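Local coordinates for GH5 (Bacteroidetes bacterium AC2a, PDB 4YHE), which probably hydrolyses beta-1,4-glucosidic bonds in cellulose or related beta-glucans, as a glycoside hydrolase family 5 cellulase built on a beta/alpha barrel, at residues P2-V8 and I285-P290; P218-V222 and R279-Y284; D306-Y312 and A384-R389. All blocks are in the same frame, centred on the assembly; numbering follows the deposited sequence.

Overall arrangement
All three contacts lie on the outer layers of the eight-stranded beta/alpha barrel. Interactions 1 and 2 share helix 270-285: interaction 2 packs its last turns against helix 218-224, and interaction 1 lies where that helix ends and the N-terminal residues cross the loop. Their centres are 14 Å apart, and they are joined by the backbone bonds that close the helix and by Met3 packing on Phe281. Interaction 3, where the C-terminal tail meets helix 304-323, is separate, its nearest atoms about 20 Å from interaction 1 and about 17 Å from interaction 2. Family 5 enzymes catalyse at the C-terminal ends of the barrel strands; interaction 1 is at the other end.

Interaction 1 (P2-V8 and I285-P290); sequences PMDNEAV and IRRGVP
Asn5 reaches across to Gly288 with its amide while also capping the helix it precedes. From the backbone, CB points toward the loop 285-290, and CG is tucked between its own N and carbonyl carbon (chi1 75°), which sets the amide between the helix start and Gly288. CG lies 3.8 Å from Gly288 O. OD1 stays with its own segment and accepts from Val8 N at 3.0 Å, the N-cap bond of helix 6-13. At the tip, ND2 donates to Gly288 O at 3.0 Å, nearly straight (163°), reaching a lone pair of the oxygen within the carbonyl plane. The amide is thus held at both ends, which fixes its rotation. Gly288, with its positive phi (79°), is the C-prime residue of the Schellman motif that ends helix 270-285; having no side chain, it lets ND2 come in close.

Val8 CG2 also rests on the glycine, 3.7 Å from Gly288 C. Further on, Pro290 lies along the first turn of the helix, its CD 3.8 Å from Ala7 CB and its CG near Ala7 O. At the opposite end, Pro2 CB covers the Arg287-Gly288 peptide, and Met3 CB meets Ile285 CG2 at 4.0 Å. A water joins the backbones there, accepting from Met3 N and donating to Arg286 O, each at 2.8 Å.

Pro290 bonds through its backbone to Val238 of strand 236-242 and leads into strand 291-296, while Val8 and Ile285 both pack on Arg325, just ahead of strand 327-332. Helix 6-13 therefore starts against the end of the barrel where these strands begin, beside the close of helix 270-285.

Interaction 2 (P218-V222 and R279-Y284); sequences PDLTV and RLFNMY
Asp219 OD1 receives Arg279 NE at 2.7 Å along an almost straight N-H (174°). The oxygen lies in the guanidinium plane, but the nitrogen comes to it from above the carboxylate plane. The second arm runs from Arg279 NH2 to the syn lone pair of Asp219 OD2 at 3.0 Å, and is more bent. This is a side-on, two-nitrogen salt bridge, with the two flat groups turned 46° from each other; a bend at chi3 swings the arginine's end round to the aspartate.

One turn on, Val222 is a knob in a hole made by Arg279, Leu280, Met283 and Tyr284. Its CG2 touches Leu280 CD2 at 3.7 Å and Tyr284 CE2 at 3.9 Å, while CG1 runs past Met283 CG at 4.0 Å. Tyr284 carries its phenol across to the backbone of helix 218-224 at Thr221 and Val222: the OH is 3.1 Å from Thr221 O and 2.6 Å from a water, and Thr221 CG2 lies beside it. The hydroxyl of Thr221 is engaged by Asn217 O.

The two segments run nearly parallel, 20° apart, with axes 10.1 Å from each other, as neighbouring helices on the outside of a beta/alpha barrel. Beneath them lie strands 236-242 and 291-296: Thr221 packs on Val238 and Val240 of the first, Leu280 on Val240 and on Phe293 of the second, and Tyr284 on Val238 and Val291.

Interaction 3 (D306-Y312 and A384-R389); sequences DEEFRLY and APESSR
Pro385 CG sits squarely over one face of the Phe309 ring, 3.7 Å from its centroid and only 7° off the normal, a CH-pi contact. Ser387 N approaches the same ring at its edge, 3.7 Å from CZ. One turn along, the Tyr312 ring takes Ala384 CB on a face, 3.6 Å from the centroid but offset toward the rim (23°). In this way the C-terminal tail is laid over helix 304-323 of the TIM barrel. Pro385 wedges between the two aromatic residues, its CD 3.6 Å from Tyr312 CB; Phe309 CG stands opposite its own carbonyl carbon (chi1 -78°), which brings the ring under the proline. A serine in place of Phe309 would remove the ring and would probably open a gap beneath Pro385, leaving the tail less firmly seated. Tyr312 OH is held by Glu270.

At the end of the chain, Arg389 NH2 forms a salt bridge with Asp306 OD2 at 2.9 Å, its hydrogen bond weak because it is badly bent, while Asp306 OD1 lies over a face of the guanidinium group. Asp263 pairs with NH1 of the same arginine. A water donates to Asp306 OD1 and accepts from Ser388 OG. The tail's last bend is an ST turn, in which Ser387 OG, also bonded to Glu256, accepts from Arg389 N at 2.9 Å.

Interaction 1 (P2-V8 and I285-P290)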
loop_
_atom_site.group_PDB
_atom_site.type_symbol
_atom_site.label_atom_id
_atom_site.label_comp_id
_atom_site.label_asym_id
_atom_site.label_seq_id
_atom_site.Cartn_x
_atom_site.Cartn_y
_atom_site.Cartn_z
ATOM N N PRO A 2 3.250 -13.292 21.478
ATOM C CA PRO A 2 3.236 -13.386 20.004
ATOM C C PRO A 2 3.620 -12.095 19.274
ATOM O O PRO A 2 4.247 -12.169 18.227
ATOM C CB PRO A 2 1.804 -13.782 19.680
ATOM C CG PRO A 2 1.299 -14.437 20.928
ATOM C CD PRO A 2 2.060 -13.886 22.095
ATOM N N MET A 3 3.288 -10.935 19.817
ATOM C CA MET A 3 3.677 -9.678 19.170
ATOM C C MET A 3 5.203 -9.448 19.155
ATOM O O MET A 3 5.682 -8.530 18.495
ATOM C CB MET A 3 3.000 -8.492 19.832
ATOM C CG MET A 3 3.592 -8.049 21.159
ATOM S SD MET A 3 2.754 -6.578 21.756
ATOM C CE MET A 3 1.582 -7.339 22.825
ATOM N N ASP A 4 5.962 -10.270 19.882
ATOM C CA ASP A 4 7.421 -10.147 19.892
ATOM C C ASP A 4 8.048 -11.104 18.912
ATOM O O ASP A 4 9.269 -11.157 18.827
ATOM C CB ASP A 4 7.995 -10.401 21.303
ATOM C CG ASP A 4 7.605 -9.346 22.283
ATOM O OD1 ASP A 4 7.472 -8.196 21.880
ATOM O OD2 ASP A 4 7.446 -9.631 23.480
ATOM N N ASN A 5 7.251 -11.824 18.123
ATOM C CA ASN A 5 7.816 -12.849 17.294
ATOM C C ASN A 5 8.619 -12.297 16.070
ATOM O O ASN A 5 8.705 -11.097 15.863
ATOM C CB ASN A 5 6.768 -13.884 16.903
ATOM C CG ASN A 5 5.811 -13.373 15.847
ATOM O OD1 ASN A 5 5.955 -12.253 15.346
ATOM N ND2 ASN A 5 4.847 -14.190 15.502
ATOM N N GLU A 6 9.258 -13.192 15.330
ATOM C CA GLU A 6 10.136 -12.818 14.216
ATOM C C GLU A 6 9.327 -12.095 13.101
ATOM O O GLU A 6 9.779 -11.111 12.534
ATOM C CB GLU A 6 10.850 -14.074 13.692
ATOM C CG GLU A 6 11.851 -13.860 12.567
ATOM C CD GLU A 6 12.235 -15.145 11.797
ATOM O OE1 GLU A 6 11.850 -16.262 12.216
ATOM O OE2 GLU A 6 12.923 -15.037 10.748
ATOM N N ALA A 7 8.120 -12.568 12.831
ATOM C CA ALA A 7 7.281 -11.964 11.806
ATOM C C ALA A 7 6.955 -10.507 12.071
ATOM O O ALA A 7 7.101 -9.690 11.158
ATOM C CB ALA A 7 6.016 -12.766 11.617
ATOM N N VAL A 8 6.521 -10.171 13.290
ATOM C CA VAL A 8 6.134 -8.813 13.620
ATOM C C VAL A 8 7.364 -7.938 13.618
ATOM O O VAL A 8 7.285 -6.779 13.234
ATOM C CB VAL A 8 5.380 -8.704 14.964
ATOM C CG1 VAL A 8 5.146 -7.255 15.367
ATOM C CG2 VAL A 8 4.050 -9.451 14.868
ATOM N N ILE A 285 -1.608 -8.052 15.139
ATOM C CA ILE A 285 -0.316 -7.865 15.793
ATOM C C ILE A 285 -0.267 -8.681 17.097
ATOM O O ILE A 285 0.702 -9.393 17.354
ATOM C CB ILE A 285 -0.041 -6.416 16.136
ATOM C CG1 ILE A 285 0.001 -5.516 14.887
ATOM C CG2 ILE A 285 1.262 -6.291 16.941
ATOM C CD1 ILE A 285 1.089 -5.825 13.881
ATOM N N ARG A 286 -1.316 -8.549 17.908
ATOM C CA ARG A 286 -1.401 -9.212 19.216
ATOM C C ARG A 286 -1.286 -10.741 19.103
ATOM O O ARG A 286 -0.887 -11.405 20.047
ATOM C CB ARG A 286 -2.711 -8.770 19.901
ATOM C CG ARG A 286 -2.897 -9.223 21.328
ATOM C CD ARG A 286 -4.059 -8.529 22.036
ATOM N NE ARG A 286 -5.380 -8.802 21.441
ATOM C CZ ARG A 286 -6.550 -8.467 22.011
ATOM N NH1 ARG A 286 -6.572 -7.844 23.182
ATOM N NH2 ARG A 286 -7.708 -8.748 21.404
ATOM N N ARG A 287 -1.620 -11.277 17.932
ATOM C CA ARG A 287 -1.548 -12.668 17.602
ATOM C C ARG A 287 -0.263 -13.042 16.859
ATOM O O ARG A 287 -0.163 -14.145 16.369
ATOM C CB ARG A 287 -2.727 -13.049 16.668
ATOM C CG ARG A 287 -4.079 -12.559 17.122
ATOM C CD ARG A 287 -4.596 -13.390 18.276
ATOM N NE ARG A 287 -4.703 -14.809 17.934
ATOM C CZ ARG A 287 -5.631 -15.341 17.124
ATOM N NH1 ARG A 287 -6.580 -14.603 16.552
ATOM N NH2 ARG A 287 -5.619 -16.640 16.886
ATOM N N GLY A 288 0.691 -12.135 16.739
ATOM C CA GLY A 288 1.930 -12.420 16.011
ATOM C C GLY A 288 1.833 -12.350 14.494
ATOM O O GLY A 288 2.682 -12.935 13.789
ATOM N N VAL A 289 0.818 -11.646 13.995
ATOM C CA VAL A 289 0.625 -11.479 12.542
ATOM C C VAL A 289 0.945 -10.031 12.190
ATOM O O VAL A 289 0.276 -9.135 12.648
ATOM C CB VAL A 289 -0.821 -11.830 12.071
ATOM C CG1 VAL A 289 -1.006 -11.470 10.601
ATOM C CG2 VAL A 289 -1.123 -13.309 12.289
ATOM N N PRO A 290 1.988 -9.785 11.368
ATOM C CA PRO A 290 2.284 -8.378 11.045
ATOM C C PRO A 290 1.251 -7.714 10.155
ATOM O O PRO A 290 0.572 -8.374 9.349
ATOM C CB PRO A 290 3.637 -8.424 10.317
ATOM C CG PRO A 290 3.881 -9.875 10.041
ATOM C CD PRO A 290 2.878 -10.732 10.705
HETATM O O HOH W 1 1.216 -10.592 21.706
#

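Interaction 2 (P218-V222 and R279-Y284)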
loop_
_atom_site.group_PDB
_atom_site.type_symbol
_atom_site.label_atom_id
_atom_site.label_comp_id
_atom_site.label_asym_id
_atom_site.label_seq_id
_atom_site.Cartn_x
_atom_site.Cartn_y
_atom_site.Cartn_z
ATOM N N PRO A 218 -9.319 -1.321 6.241
ATOM C CA PRO A 218 -8.970 -2.032 7.478
ATOM C C PRO A 218 -10.118 -2.787 8.160
ATOM O O PRO A 218 -9.966 -3.953 8.534
ATOM C CB PRO A 218 -8.421 -0.921 8.377
ATOM C CG PRO A 218 -7.900 0.102 7.444
ATOM C CD PRO A 218 -8.840 0.073 6.250
ATOM N N ASP A 219 -11.260 -2.148 8.351
ATOM C CA ASP A 219 -12.352 -2.847 9.013
ATOM C C ASP A 219 -12.899 -4.027 8.230
ATOM O O ASP A 219 -13.148 -5.079 8.829
ATOM C CB ASP A 219 -13.432 -1.876 9.439
ATOM C CG ASP A 219 -12.959 -0.988 10.594
ATOM O OD1 ASP A 219 -12.052 -1.419 11.360
ATOM O OD2 ASP A 219 -13.451 0.123 10.717
ATOM N N LEU A 220 -13.060 -3.890 6.903
ATOM C CA LEU A 220 -13.571 -5.008 6.115
ATOM C C LEU A 220 -12.533 -6.128 6.084
ATOM O O LEU A 220 -12.871 -7.305 5.943
ATOM C CB LEU A 220 -13.962 -4.577 4.701
ATOM C CG LEU A 220 -15.138 -3.594 4.586
ATOM C CD1 LEU A 220 -15.398 -3.309 3.110
ATOM C CD2 LEU A 220 -16.389 -4.185 5.218
ATOM N N THR A 221 -11.267 -5.751 6.256
ATOM C CA THR A 221 -10.177 -6.717 6.376
ATOM C C THR A 221 -10.283 -7.513 7.684
ATOM O O THR A 221 -10.401 -8.752 7.672
ATOM C CB THR A 221 -8.792 -6.002 6.268
ATOM O OG1 THR A 221 -8.721 -5.293 5.033
ATOM C CG2 THR A 221 -7.639 -7.022 6.312
ATOM N N VAL A 222 -10.245 -6.796 8.805
ATOM C CA VAL A 222 -10.398 -7.401 10.119
ATOM C C VAL A 222 -11.619 -8.338 10.142
ATOM O O VAL A 222 -11.550 -9.449 10.667
ATOM C CB VAL A 222 -10.493 -6.317 11.204
ATOM C CG1 VAL A 222 -10.989 -6.841 12.546
ATOM C CG2 VAL A 222 -9.150 -5.618 11.390
ATOM N N ARG A 279 -8.142 -1.979 16.162
ATOM C CA ARG A 279 -8.732 -3.185 15.595
ATOM C C ARG A 279 -7.712 -4.066 14.868
ATOM O O ARG A 279 -7.724 -5.269 15.001
ATOM C CB ARG A 279 -9.953 -2.812 14.746
ATOM C CG ARG A 279 -11.050 -2.258 15.656
ATOM C CD ARG A 279 -12.391 -2.084 14.975
ATOM N NE ARG A 279 -12.409 -0.979 14.040
ATOM C CZ ARG A 279 -12.577 0.310 14.348
ATOM N NH1 ARG A 279 -12.707 0.720 15.593
ATOM N NH2 ARG A 279 -12.609 1.202 13.365
ATOM N N LEU A 280 -6.782 -3.439 14.160
ATOM C CA LEU A 280 -5.702 -4.138 13.494
ATOM C C LEU A 280 -4.707 -4.727 14.501
ATOM O O LEU A 280 -4.197 -5.834 14.362
ATOM C CB LEU A 280 -4.971 -3.151 12.594
ATOM C CG LEU A 280 -5.748 -2.669 11.358
ATOM C CD1 LEU A 280 -4.952 -1.557 10.666
ATOM C CD2 LEU A 280 -6.005 -3.837 10.423
ATOM N N PHE A 281 -4.414 -3.943 15.499
ATOM C CA PHE A 281 -3.521 -4.418 16.542
ATOM C C PHE A 281 -4.076 -5.659 17.207
ATOM O O PHE A 281 -3.407 -6.676 17.269
ATOM C CB PHE A 281 -3.248 -3.340 17.543
ATOM C CG PHE A 281 -2.363 -3.809 18.670
ATOM C CD1 PHE A 281 -0.983 -3.820 18.529
ATOM C CD2 PHE A 281 -2.918 -4.286 19.838
ATOM C CE1 PHE A 281 -0.168 -4.272 19.538
ATOM C CE2 PHE A 281 -2.107 -4.745 20.869
ATOM C CZ PHE A 281 -0.741 -4.742 20.716
ATOM N N ASN A 282 -5.338 -5.625 17.616
ATOM C CA ASN A 282 -5.927 -6.752 18.314
ATOM C C ASN A 282 -6.163 -7.991 17.439
ATOM O O ASN A 282 -6.002 -9.156 17.896
ATOM C CB ASN A 282 -7.235 -6.312 18.993
ATOM C CG ASN A 282 -7.007 -5.320 20.117
ATOM O OD1 ASN A 282 -6.044 -5.411 20.865
ATOM N ND2 ASN A 282 -7.906 -4.371 20.244
ATOM N N MET A 283 -6.558 -7.777 16.191
ATOM C CA MET A 283 -6.813 -8.894 15.305
ATOM C C MET A 283 -5.528 -9.602 14.842
ATOM O O MET A 283 -5.508 -10.811 14.693
ATOM C CB MET A 283 -7.605 -8.436 14.083
ATOM C CG MET A 283 -8.091 -9.574 13.222
ATOM S SD MET A 283 -9.399 -10.503 14.056
ATOM C CE MET A 283 -9.875 -11.658 12.779
ATOM N N TYR A 284 -4.460 -8.843 14.622
ATOM C CA TYR A 284 -3.304 -9.350 13.926
ATOM C C TYR A 284 -2.038 -9.250 14.837
ATOM O O TYR A 284 -1.481 -10.268 15.241
ATOM C CB TYR A 284 -3.132 -8.618 12.579
ATOM C CG TYR A 284 -4.337 -8.787 11.638
ATOM C CD1 TYR A 284 -4.794 -10.038 11.287
ATOM C CD2 TYR A 284 -5.006 -7.674 11.121
ATOM C CE1 TYR A 284 -5.889 -10.200 10.419
ATOM C CE2 TYR A 284 -6.115 -7.814 10.292
ATOM C CZ TYR A 284 -6.555 -9.060 9.941
ATOM O OH TYR A 284 -7.686 -9.188 9.093
HETATM O O HOH W 2 -9.063 -11.313 9.480
#

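Interaction 3 (D306-Y312 and A384-R389)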
loop_
_atom_site.group_PDB
_atom_site.type_symbol
_atom_site.label_atom_id
_atom_site.label_comp_id
_atom_site.label_asym_id
_atom_site.label_seq_id
_atom_site.Cartn_x
_atom_site.Cartn_y
_atom_site.Cartn_z
ATOM N N ASP A 306 -2.653 25.638 7.217
ATOM C CA ASP A 306 -3.234 24.320 6.873
ATOM C C ASP A 306 -2.190 23.185 6.790
ATOM O O ASP A 306 -2.420 22.057 7.285
ATOM C CB ASP A 306 -4.041 24.348 5.562
ATOM C CG ASP A 306 -5.340 25.146 5.662
ATOM O OD1 ASP A 306 -5.763 25.547 6.763
ATOM O OD2 ASP A 306 -5.978 25.317 4.610
ATOM N N GLU A 307 -1.049 23.487 6.190
ATOM C CA GLU A 307 0.027 22.514 6.102
ATOM C C GLU A 307 0.451 22.039 7.483
ATOM O O GLU A 307 0.781 20.886 7.634
ATOM C CB GLU A 307 1.226 23.044 5.287
ATOM C CG GLU A 307 2.296 21.986 4.954
ATOM C CD GLU A 307 1.852 20.918 3.943
ATOM O OE1 GLU A 307 0.669 20.938 3.508
ATOM O OE2 GLU A 307 2.698 20.058 3.577
ATOM N N GLU A 308 0.399 22.904 8.499
ATOM C CA GLU A 308 0.776 22.442 9.848
ATOM C C GLU A 308 -0.147 21.334 10.354
ATOM O O GLU A 308 0.299 20.410 11.060
ATOM C CB GLU A 308 0.841 23.601 10.850
ATOM C CG GLU A 308 2.039 24.551 10.649
ATOM C CD GLU A 308 3.387 23.861 10.739
ATOM O OE1 GLU A 308 3.611 23.116 11.686
ATOM O OE2 GLU A 308 4.230 24.065 9.860
ATOM N N PHE A 309 -1.431 21.400 9.974
ATOM C CA PHE A 309 -2.343 20.328 10.317
ATOM C C PHE A 309 -2.026 18.996 9.646
ATOM O O PHE A 309 -2.173 17.981 10.272
ATOM C CB PHE A 309 -3.784 20.722 10.036
ATOM C CG PHE A 309 -4.349 21.621 11.088
ATOM C CD1 PHE A 309 -4.894 21.094 12.241
ATOM C CD2 PHE A 309 -4.281 23.004 10.939
ATOM C CE1 PHE A 309 -5.401 21.937 13.233
ATOM C CE2 PHE A 309 -4.783 23.838 11.912
ATOM C CZ PHE A 309 -5.328 23.305 13.065
ATOM N N ARG A 310 -1.621 19.021 8.377
ATOM C CA ARG A 310 -1.130 17.841 7.679
ATOM C C ARG A 310 0.099 17.203 8.383
ATOM O O ARG A 310 0.181 15.986 8.548
ATOM C CB ARG A 310 -0.829 18.210 6.221
ATOM C CG ARG A 310 -0.368 17.025 5.366
ATOM C CD ARG A 310 0.448 17.499 4.186
ATOM N NE ARG A 310 0.685 16.483 3.189
ATOM C CZ ARG A 310 1.567 16.561 2.187
ATOM N NH1 ARG A 310 2.375 17.589 2.054
ATOM N NH2 ARG A 310 1.671 15.570 1.338
ATOM N N LEU A 311 1.032 18.029 8.827
ATOM C CA LEU A 311 2.208 17.536 9.534
ATOM C C LEU A 311 1.819 16.932 10.875
ATOM O O LEU A 311 2.328 15.881 11.226
ATOM C CB LEU A 311 3.266 18.636 9.717
ATOM C CG LEU A 311 3.799 19.313 8.470
ATOM C CD1 LEU A 311 4.965 20.259 8.793
ATOM C CD2 LEU A 311 4.292 18.280 7.472
ATOM N N TYR A 312 0.901 17.593 11.586
ATOM C CA TYR A 312 0.308 17.074 12.825
ATOM C C TYR A 312 -0.340 15.726 12.587
ATOM O O TYR A 312 -0.115 14.794 13.311
ATOM C CB TYR A 312 -0.717 18.060 13.420
ATOM C CG TYR A 312 -1.492 17.492 14.570
ATOM C CD1 TYR A 312 -0.867 17.266 15.808
ATOM C CD2 TYR A 312 -2.844 17.172 14.452
ATOM C CE1 TYR A 312 -1.556 16.721 16.863
ATOM C CE2 TYR A 312 -3.550 16.655 15.524
ATOM C CZ TYR A 312 -2.895 16.428 16.731
ATOM O OH TYR A 312 -3.540 15.910 17.805
ATOM N N ALA A 384 -0.677 20.100 19.188
ATOM C CA ALA A 384 -1.398 20.284 17.919
ATOM C C ALA A 384 -1.507 21.766 17.538
ATOM O O ALA A 384 -1.694 22.628 18.396
ATOM C CB ALA A 384 -2.788 19.680 17.999
ATOM N N PRO A 385 -1.464 22.071 16.236
ATOM C CA PRO A 385 -1.398 23.481 15.836
ATOM C C PRO A 385 -2.721 24.262 15.956
ATOM O O PRO A 385 -3.811 23.704 16.104
ATOM C CB PRO A 385 -0.974 23.391 14.373
ATOM C CG PRO A 385 -1.593 22.091 13.897
ATOM C CD PRO A 385 -1.524 21.159 15.070
ATOM N N GLU A 386 -2.610 25.570 15.834
ATOM C CA GLU A 386 -3.757 26.462 15.993
ATOM C C GLU A 386 -4.573 26.621 14.710
ATOM O O GLU A 386 -4.011 26.823 13.639
ATOM C CB GLU A 386 -3.192 27.815 16.379
ATOM C CG GLU A 386 -4.186 28.848 16.833
ATOM C CD GLU A 386 -3.445 29.985 17.508
ATOM O OE1 GLU A 386 -2.392 30.419 16.980
ATOM O OE2 GLU A 386 -3.888 30.387 18.590
ATOM N N SER A 387 -5.895 26.556 14.804
ATOM C CA SER A 387 -6.718 26.743 13.625
ATOM C C SER A 387 -6.532 28.139 13.029
ATOM O O SER A 387 -6.281 29.108 13.751
ATOM C CB SER A 387 -8.188 26.520 13.958
ATOM O OG SER A 387 -9.001 26.964 12.896
ATOM N N SER A 388 -6.676 28.243 11.711
ATOM C CA SER A 388 -6.647 29.546 11.052
ATOM C C SER A 388 -8.058 29.946 10.600
ATOM O O SER A 388 -8.213 30.733 9.662
ATOM C CB SER A 388 -5.630 29.553 9.888
ATOM O OG SER A 388 -6.005 28.661 8.836
ATOM N N ARG A 389 -9.074 29.404 11.285
ATOM C CA ARG A 389 -10.493 29.756 11.073
ATOM C C ARG A 389 -11.296 29.946 12.369
ATOM O O ARG A 389 -10.759 29.889 13.485
ATOM C CB ARG A 389 -11.180 28.686 10.231
ATOM C CG ARG A 389 -10.727 28.671 8.781
ATOM C CD ARG A 389 -9.969 27.419 8.417
ATOM N NE ARG A 389 -9.485 27.480 7.038
ATOM C CZ ARG A 389 -8.993 26.451 6.355
ATOM N NH1 ARG A 389 -8.926 25.263 6.918
ATOM N NH2 ARG A 389 -8.577 26.602 5.100
HETATM O O HOH W 3 -5.234 26.170 9.249
#